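PDB 1V4V: UDP-N-Acetylglucosamine 2-Epimerase from Thermus thermophilus, which probably interconverts UDP-N-acetylglucosamine and UDP-N-acetylmannosamine by epimerisation at C2. Local coordinates for residues H98-T103 / V118-A123. Sequence-based numbering, arbitrary orientation.
Sequences HGDTLT and VGHVEA
Two neighbouring parallel strands bring the CA atoms of His98 and Val121 to 4.9 Å, beyond which the chains diverge and a water links them: it accepts from Gly99 N and donates to Val121 O (2.7 Å) and Glu122 O. The direct bond is made by a side chain. His120, with CG anti to its backbone N (chi1 -165°), reaches across to give its NE2-H to Gly99 O at 3.0 Å, Gly99 O lying near the ring plane and the N-H bent to 149°. Its ND1 is hydrogen-bonded to Asp144 OD1, which fixes the rotation of the ring; an imidazole suits the place because its two nitrogens, on different sides of one flat ring, reach both partners at once. Gly99 fits because its backbone angles would jam a CB against the preceding carbonyl oxygen. The flat His98 ring packs against both Val121 and the Glu122 chain: its ND1 is 3.7 Å from Val121 CG1, and Glu122 OE1 closely approaches the ring edge, 3.1 Å from CE1, without a hydrogen bond, carboxylate and ring planes 76° apart. Asp100 turns its carboxylate to Arg140, and Thr101 N-caps helix 102-113 through OG1 to Thr104 N. The contact closes the beta-alpha-beta unit of strand 94-98, helix 102-113 and strand 118-121, at the C-terminal end of the strands of a parallel Rossmann-like sheet, in one of the two domains of the GT-B fold.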
# COMPACT_ATOMS: atom_id res chain seq x y z
N HIS A 98 -9.76 -7.94 4.90
CA HIS A 98 -10.86 -7.00 4.95
C HIS A 98 -10.52 -5.87 5.90
O HIS A 98 -9.87 -6.08 6.92
CB HIS A 98 -12.12 -7.71 5.46
CG HIS A 98 -13.30 -6.80 5.62
ND1 HIS A 98 -14.28 -6.68 4.66
CD2 HIS A 98 -13.64 -5.95 6.61
CE1 HIS A 98 -15.17 -5.79 5.05
NE2 HIS A 98 -14.81 -5.32 6.23
N GLY A 99 -10.96 -4.67 5.58
CA GLY A 99 -10.71 -3.58 6.50
C GLY A 99 -9.47 -2.75 6.24
O GLY A 99 -8.71 -2.97 5.30
N ASP A 100 -9.26 -1.80 7.15
CA ASP A 100 -8.17 -0.85 7.04
C ASP A 100 -7.22 -0.82 8.24
O ASP A 100 -6.54 0.18 8.44
CB ASP A 100 -8.77 0.55 6.84
CG ASP A 100 -9.92 0.55 5.84
OD1 ASP A 100 -10.84 1.39 5.98
OD2 ASP A 100 -9.89 -0.27 4.89
N THR A 101 -7.18 -1.88 9.04
CA THR A 101 -6.28 -1.86 10.19
C THR A 101 -4.83 -2.10 9.81
O THR A 101 -4.53 -2.58 8.71
CB THR A 101 -6.66 -2.93 11.24
OG1 THR A 101 -6.49 -4.23 10.67
CG2 THR A 101 -8.11 -2.76 11.69
N LEU A 102 -3.93 -1.77 10.73
CA LEU A 102 -2.50 -1.97 10.52
C LEU A 102 -2.23 -3.48 10.34
O LEU A 102 -1.43 -3.88 9.49
CB LEU A 102 -1.73 -1.45 11.74
CG LEU A 102 -0.20 -1.38 11.66
CD1 LEU A 102 0.21 -0.33 10.66
CD2 LEU A 102 0.38 -1.04 13.03
N THR A 103 -2.91 -4.30 11.13
CA THR A 103 -2.72 -5.74 11.04
C THR A 103 -3.12 -6.25 9.67
O THR A 103 -2.46 -7.12 9.10
CB THR A 103 -3.54 -6.47 12.13
OG1 THR A 103 -3.09 -6.05 13.42
CG2 THR A 103 -3.37 -7.99 12.01
N VAL A 118 -3.28 -11.65 -3.16
CA VAL A 118 -4.14 -11.11 -2.11
C VAL A 118 -5.39 -10.44 -2.66
O VAL A 118 -5.34 -9.73 -3.67
CB VAL A 118 -3.38 -10.05 -1.26
CG1 VAL A 118 -4.34 -9.38 -0.27
CG2 VAL A 118 -2.24 -10.71 -0.54
N GLY A 119 -6.52 -10.68 -1.99
CA GLY A 119 -7.77 -10.07 -2.40
C GLY A 119 -8.23 -9.19 -1.25
O GLY A 119 -8.09 -9.58 -0.09
N HIS A 120 -8.76 -8.01 -1.55
CA HIS A 120 -9.21 -7.09 -0.51
C HIS A 120 -10.72 -6.89 -0.58
O HIS A 120 -11.24 -6.30 -1.54
CB HIS A 120 -8.50 -5.74 -0.68
CG HIS A 120 -8.60 -4.85 0.51
ND1 HIS A 120 -8.13 -3.55 0.51
CD2 HIS A 120 -9.09 -5.07 1.76
CE1 HIS A 120 -8.32 -3.01 1.70
NE2 HIS A 120 -8.89 -3.91 2.48
N VAL A 121 -11.43 -7.39 0.43
CA VAL A 121 -12.89 -7.28 0.50
C VAL A 121 -13.33 -5.91 1.02
O VAL A 121 -12.73 -5.35 1.94
CB VAL A 121 -13.46 -8.40 1.40
CG1 VAL A 121 -14.99 -8.33 1.44
CG2 VAL A 121 -13.01 -9.77 0.87
N GLU A 122 -14.38 -5.37 0.40
CA GLU A 122 -14.95 -4.06 0.73
C GLU A 122 -13.90 -2.97 0.56
O GLU A 122 -13.77 -2.08 1.40
CB GLU A 122 -15.50 -4.03 2.16
CG GLU A 122 -16.56 -2.94 2.34
CD GLU A 122 -16.97 -2.71 3.79
OE1 GLU A 122 -17.36 -3.67 4.48
OE2 GLU A 122 -16.92 -1.54 4.24
N ALA A 123 -13.17 -3.03 -0.54
CA ALA A 123 -12.10 -2.08 -0.85
C ALA A 123 -12.53 -0.86 -1.67
O ALA A 123 -13.51 -0.90 -2.42
CB ALA A 123 -10.98 -2.80 -1.59
O HOH W 1 -12.06 -3.18 3.43